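Local coordinates for phage-like element PBSX protein XepA (Bacillus subtilis, PDB 6IA5) that is of unknown function, does not seem to take part in host cell lysis, and assembles as a pentamer, at residues V203-W217 with I260-K274. Residues are numbered along the deposited sequence; the frame is centred on the assembly and turned at random.
Sequences VEVYGTAEMSEVKFW and IMEIISITGGTLSVK
Leu271 and Val214 meet in the core of a curled, sandwich-like antiparallel beta domain, a worked example of how two strand pairs enclose side chains. Strand 203-207 pairs with 271-274 in one layer and 211-217 with 260-267 in the other; the connections between layers, 207-211 and 267-271, are beta arches, stacked through the hydrogen bond from Ala209 N to Thr270 O. Leu271 reaches inward because chi1 of -164° swings CG away from the backbone N: CD2 drops into the hollow between Val214 CG2, 3.8 Å away, and Ser212 OG, while both its methyls flank Val205 CG1. At the arches Ala209 CB is a small bump against Ile266 CG1. Toward the other end Met261, bent at chi2 (-78°), lays SD obliquely beside the Phe216 ring, 3.4 Å from CD1, a Met-aromatic contact. Two bulges adjust the second layer: a classic one where Glu210 and Met211 face Thr267, and a one-residue shift after Glu213, beside which Ile264 CG1 packs against Lys215 CB. On the opposite face of the 203-207/271-274 pair, Ser272 CB sits over the Tyr206 ring, a CH-pi contact, and Ser222 of a second subunit packs on Tyr206. Farther along, Trp217 NE1 donates to Glu262 OE1 at 2.7 Å through the anti lone pair; the bond is bent, 134° at the hydrogen, with OE1 tilted out of the indole plane.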
loop_
_atom_site.group_PDB
_atom_site.type_symbol
_atom_site.label_atom_id
_atom_site.label_comp_id
_atom_site.label_asym_id
_atom_site.label_seq_id
_atom_site.Cartn_x
_atom_site.Cartn_y
_atom_site.Cartn_z
ATOM N N VAL E 203 -38.680 3.842 8.867
ATOM C CA VAL E 203 -39.267 5.090 9.341
ATOM C C VAL E 203 -40.198 4.783 10.508
ATOM O O VAL E 203 -41.115 3.976 10.364
ATOM C CB VAL E 203 -40.063 5.834 8.251
ATOM C CG1 VAL E 203 -40.715 7.102 8.814
ATOM C CG2 VAL E 203 -39.234 6.190 7.034
ATOM N N GLU E 204 -39.981 5.476 11.632
ATOM C CA GLU E 204 -40.857 5.377 12.789
ATOM C C GLU E 204 -41.761 6.607 12.870
ATOM O O GLU E 204 -41.309 7.734 12.700
ATOM C CB GLU E 204 -40.034 5.231 14.076
ATOM C CG GLU E 204 -40.888 4.673 15.208
ATOM C CD GLU E 204 -40.274 4.621 16.594
ATOM O OE1 GLU E 204 -39.018 4.703 16.682
ATOM O OE2 GLU E 204 -41.056 4.498 17.578
ATOM N N VAL E 205 -43.048 6.367 13.139
ATOM C CA VAL E 205 -44.074 7.390 13.311
ATOM C C VAL E 205 -44.570 7.272 14.754
ATOM O O VAL E 205 -45.009 6.200 15.175
ATOM C CB VAL E 205 -45.235 7.190 12.314
ATOM C CG1 VAL E 205 -46.332 8.243 12.506
ATOM C CG2 VAL E 205 -44.743 7.151 10.863
ATOM N N TYR E 206 -44.481 8.369 15.519
ATOM C CA TYR E 206 -44.822 8.313 16.932
ATOM C C TYR E 206 -45.131 9.711 17.464
ATOM O O TYR E 206 -44.571 10.699 16.992
ATOM C CB TYR E 206 -43.694 7.662 17.743
ATOM C CG TYR E 206 -42.381 8.400 17.675
ATOM C CD1 TYR E 206 -41.527 8.228 16.596
ATOM C CD2 TYR E 206 -41.974 9.250 18.693
ATOM C CE1 TYR E 206 -40.315 8.900 16.514
ATOM C CE2 TYR E 206 -40.749 9.913 18.638
ATOM C CZ TYR E 206 -39.924 9.742 17.540
ATOM O OH TYR E 206 -38.724 10.387 17.436
ATOM N N GLY E 207 -46.013 9.762 18.470
ATOM C CA GLY E 207 -46.283 10.974 19.221
ATOM C C GLY E 207 -47.667 10.958 19.871
ATOM O O GLY E 207 -48.310 9.916 19.942
ATOM N N THR E 208 -48.133 12.145 20.280
ATOM C CA THR E 208 -49.371 12.293 21.034
ATOM C C THR E 208 -50.562 12.556 20.114
ATOM O O THR E 208 -51.698 12.416 20.561
ATOM C CB THR E 208 -49.283 13.437 22.057
ATOM O OG1 THR E 208 -48.857 14.584 21.328
ATOM C CG2 THR E 208 -48.276 13.188 23.161
ATOM N N ALA E 209 -50.326 12.942 18.848
ATOM C CA ALA E 209 -51.427 13.317 17.971
ATOM C C ALA E 209 -52.541 12.279 18.058
ATOM O O ALA E 209 -52.288 11.078 18.001
ATOM C CB ALA E 209 -50.947 13.477 16.551
ATOM N N GLU E 210 -53.787 12.749 18.202
ATOM C CA GLU E 210 -54.915 11.829 18.303
ATOM C C GLU E 210 -55.347 11.372 16.916
ATOM O O GLU E 210 -55.950 10.311 16.755
ATOM C CB GLU E 210 -56.093 12.473 19.041
ATOM C CG GLU E 210 -55.914 12.439 20.550
ATOM C CD GLU E 210 -56.600 13.553 21.319
ATOM O OE1 GLU E 210 -57.388 14.310 20.693
ATOM O OE2 GLU E 210 -56.338 13.659 22.543
ATOM N N MET E 211 -55.101 12.226 15.925
ATOM C CA MET E 211 -55.411 11.945 14.534
ATOM C C MET E 211 -54.250 12.504 13.718
ATOM O O MET E 211 -53.762 13.590 14.019
ATOM C CB MET E 211 -56.718 12.660 14.161
ATOM C CG MET E 211 -56.892 12.952 12.712
ATOM S SD MET E 211 -57.871 11.648 12.003
ATOM C CE MET E 211 -57.068 11.523 10.401
ATOM N N SER E 212 -53.778 11.719 12.747
ATOM C CA SER E 212 -52.720 12.147 11.846
ATOM C C SER E 212 -52.733 11.260 10.607
ATOM O O SER E 212 -53.172 10.106 10.655
ATOM C CB SER E 212 -51.357 12.163 12.490
ATOM O OG SER E 212 -51.042 10.885 13.018
ATOM N N GLU E 213 -52.294 11.839 9.489
ATOM C CA GLU E 213 -52.068 11.068 8.282
ATOM C C GLU E 213 -50.693 11.420 7.713
ATOM O O GLU E 213 -50.388 12.593 7.484
ATOM C CB GLU E 213 -53.179 11.313 7.264
ATOM C CG GLU E 213 -52.958 10.501 5.988
ATOM C CD GLU E 213 -54.177 10.388 5.085
ATOM O OE1 GLU E 213 -54.848 11.424 4.934
ATOM O OE2 GLU E 213 -54.468 9.266 4.555
ATOM N N VAL E 214 -49.883 10.375 7.486
ATOM C CA VAL E 214 -48.579 10.526 6.860
ATOM C C VAL E 214 -48.627 9.874 5.484
ATOM O O VAL E 214 -49.061 8.735 5.361
ATOM C CB VAL E 214 -47.462 9.918 7.720
ATOM C CG1 VAL E 214 -46.087 10.100 7.074
ATOM C CG2 VAL E 214 -47.491 10.477 9.134
ATOM N N LYS E 215 -48.157 10.608 4.468
ATOM C CA LYS E 215 -48.103 10.110 3.108
ATOM C C LYS E 215 -46.641 9.945 2.722
ATOM O O LYS E 215 -45.832 10.824 3.014
ATOM C CB LYS E 215 -48.819 11.084 2.171
ATOM C CG LYS E 215 -49.078 10.581 0.758
ATOM C CD LYS E 215 -50.090 11.434 0.009
ATOM C CE LYS E 215 -50.753 10.758 -1.183
ATOM N NZ LYS E 215 -49.871 9.786 -1.872
ATOM N N PHE E 216 -46.322 8.813 2.073
ATOM C CA PHE E 216 -44.947 8.442 1.768
ATOM C C PHE E 216 -44.601 8.871 0.342
ATOM O O PHE E 216 -45.294 8.497 -0.606
ATOM C CB PHE E 216 -44.769 6.925 1.904
ATOM C CG PHE E 216 -45.322 6.304 3.167
ATOM C CD1 PHE E 216 -45.308 6.990 4.378
ATOM C CD2 PHE E 216 -45.827 5.005 3.155
ATOM C CE1 PHE E 216 -45.785 6.394 5.544
ATOM C CE2 PHE E 216 -46.306 4.413 4.318
ATOM C CZ PHE E 216 -46.279 5.112 5.508
ATOM N N TRP E 217 -43.519 9.646 0.199
ATOM C CA TRP E 217 -43.156 10.198 -1.098
ATOM C C TRP E 217 -41.680 9.953 -1.370
ATOM O O TRP E 217 -40.864 10.010 -0.458
ATOM C CB TRP E 217 -43.366 11.715 -1.132
ATOM C CG TRP E 217 -44.749 12.256 -0.954
ATOM C CD1 TRP E 217 -45.220 12.925 0.139
ATOM C CD2 TRP E 217 -45.805 12.302 -1.932
ATOM N NE1 TRP E 217 -46.498 13.365 -0.083
ATOM C CE2 TRP E 217 -46.883 13.010 -1.347
ATOM C CE3 TRP E 217 -45.950 11.827 -3.242
ATOM C CZ2 TRP E 217 -48.088 13.234 -2.018
ATOM C CZ3 TRP E 217 -47.140 12.047 -3.909
ATOM C CH2 TRP E 217 -48.196 12.737 -3.301
ATOM N N ILE E 260 -39.628 11.862 1.277
ATOM C CA ILE E 260 -40.381 12.814 2.076
ATOM C C ILE E 260 -41.517 12.047 2.755
ATOM O O ILE E 260 -42.211 11.248 2.118
ATOM C CB ILE E 260 -40.907 13.946 1.174
ATOM C CG1 ILE E 260 -39.754 14.813 0.650
ATOM C CG2 ILE E 260 -41.936 14.777 1.912
ATOM C CD1 ILE E 260 -40.138 15.744 -0.486
ATOM N N MET E 261 -41.688 12.306 4.054
ATOM C CA MET E 261 -42.786 11.748 4.823
ATOM C C MET E 261 -43.688 12.902 5.231
ATOM O O MET E 261 -43.436 13.554 6.242
ATOM C CB MET E 261 -42.228 11.066 6.077
ATOM C CG MET E 261 -41.303 9.892 5.737
ATOM S SD MET E 261 -42.336 8.484 5.278
ATOM C CE MET E 261 -41.481 7.888 3.814
ATOM N N GLU E 262 -44.733 13.153 4.437
ATOM C CA GLU E 262 -45.522 14.360 4.587
ATOM C C GLU E 262 -46.645 14.125 5.594
ATOM O O GLU E 262 -47.418 13.163 5.480
ATOM C CB GLU E 262 -46.087 14.782 3.226
ATOM C CG GLU E 262 -47.155 15.858 3.306
ATOM C CD GLU E 262 -47.646 16.380 1.961
ATOM O OE1 GLU E 262 -47.369 15.749 0.928
ATOM O OE2 GLU E 262 -48.277 17.439 1.929
ATOM N N ILE E 263 -46.759 15.033 6.574
ATOM C CA ILE E 263 -47.947 15.034 7.403
ATOM C C ILE E 263 -49.046 15.775 6.644
ATOM O O ILE E 263 -48.945 16.982 6.443
ATOM C CB ILE E 263 -47.668 15.615 8.801
ATOM C CG1 ILE E 263 -46.637 14.768 9.551
ATOM C CG2 ILE E 263 -48.964 15.724 9.588
ATOM C CD1 ILE E 263 -46.105 15.393 10.811
ATOM N N ILE E 264 -50.056 15.012 6.210
ATOM C CA ILE E 264 -51.177 15.482 5.413
ATOM C C ILE E 264 -52.135 16.224 6.339
ATOM O O ILE E 264 -52.692 17.262 5.979
ATOM C CB ILE E 264 -51.883 14.301 4.703
ATOM C CG1 ILE E 264 -51.006 13.698 3.606
ATOM C CG2 ILE E 264 -53.246 14.712 4.143
ATOM C CD1 ILE E 264 -50.626 14.692 2.515
ATOM N N SER E 265 -52.334 15.655 7.530
ATOM C CA SER E 265 -53.190 16.257 8.533
ATOM C C SER E 265 -52.783 15.751 9.912
ATOM O O SER E 265 -52.201 14.677 10.044
ATOM C CB SER E 265 -54.631 15.978 8.250
ATOM O OG SER E 265 -54.882 14.594 8.381
ATOM N N ILE E 266 -53.106 16.559 10.924
ATOM C CA ILE E 266 -52.824 16.256 12.313
ATOM C C ILE E 266 -53.771 17.088 13.189
ATOM O O ILE E 266 -53.988 18.266 12.894
ATOM C CB ILE E 266 -51.339 16.531 12.596
ATOM C CG1 ILE E 266 -50.941 16.250 14.044
ATOM C CG2 ILE E 266 -50.933 17.918 12.160
ATOM C CD1 ILE E 266 -49.465 16.335 14.276
ATOM N N THR E 267 -54.357 16.459 14.221
ATOM C CA THR E 267 -55.051 17.176 15.276
ATOM C C THR E 267 -54.802 16.482 16.613
ATOM O O THR E 267 -54.598 15.262 16.691
ATOM C CB THR E 267 -56.574 17.257 15.044
ATOM O OG1 THR E 267 -57.148 15.956 14.892
ATOM C CG2 THR E 267 -56.973 18.128 13.876
ATOM N N GLY E 268 -54.844 17.290 17.682
ATOM C CA GLY E 268 -54.947 16.778 19.041
ATOM C C GLY E 268 -53.606 16.302 19.593
ATOM O O GLY E 268 -53.550 15.317 20.307
ATOM N N GLY E 269 -52.525 17.009 19.271
ATOM C CA GLY E 269 -51.207 16.602 19.734
ATOM C C GLY E 269 -50.154 16.790 18.647
ATOM O O GLY E 269 -50.398 17.459 17.648
ATOM N N THR E 270 -48.980 16.198 18.862
ATOM C CA THR E 270 -47.881 16.365 17.927
ATOM C C THR E 270 -47.422 14.991 17.417
ATOM O O THR E 270 -47.808 13.941 17.951
ATOM C CB THR E 270 -46.745 17.171 18.566
ATOM O OG1 THR E 270 -46.343 16.387 19.685
ATOM C CG2 THR E 270 -47.160 18.558 19.019
ATOM N N LEU E 271 -46.585 15.018 16.378
ATOM C CA LEU E 271 -46.115 13.795 15.740
ATOM C C LEU E 271 -44.658 13.966 15.330
ATOM O O LEU E 271 -44.292 14.991 14.770
ATOM C CB LEU E 271 -47.011 13.470 14.537
ATOM C CG LEU E 271 -46.910 12.038 13.999
ATOM C CD1 LEU E 271 -47.597 11.057 14.943
ATOM C CD2 LEU E 271 -47.528 11.927 12.614
ATOM N N SER E 272 -43.845 12.966 15.656
ATOM C CA SER E 272 -42.486 12.876 15.151
ATOM C C SER E 272 -42.421 11.780 14.087
ATOM O O SER E 272 -43.104 10.763 14.190
ATOM C CB SER E 272 -41.516 12.593 16.269
ATOM O OG SER E 272 -41.476 13.676 17.194
ATOM N N VAL E 273 -41.597 12.009 13.065
ATOM C CA VAL E 273 -41.344 11.046 12.006
ATOM C C VAL E 273 -39.843 11.030 11.754
ATOM O O VAL E 273 -39.276 12.015 11.286
ATOM C CB VAL E 273 -42.127 11.373 10.719
ATOM C CG1 VAL E 273 -41.894 10.279 9.677
ATOM C CG2 VAL E 273 -43.626 11.548 10.973
ATOM N N LYS E 274 -39.211 9.911 12.103
ATOM C CA LYS E 274 -37.764 9.816 12.027
ATOM C C LYS E 274 -37.404 8.435 11.512
ATOM O O LYS E 274 -38.141 7.480 11.762
ATOM C CB LYS E 274 -37.144 9.994 13.418
ATOM C CG LYS E 274 -37.464 11.332 14.060
ATOM C CD LYS E 274 -36.634 11.620 15.281
ATOM C CE LYS E 274 -37.054 12.921 15.940
ATOM N NZ LYS E 274 -36.326 13.083 17.221
HETATM O O HOH W 1 -43.416 12.703 18.872
HETATM O O HOH W 2 -45.786 14.015 19.868
HETATM O O HOH W 3 -55.794 13.304 6.431
#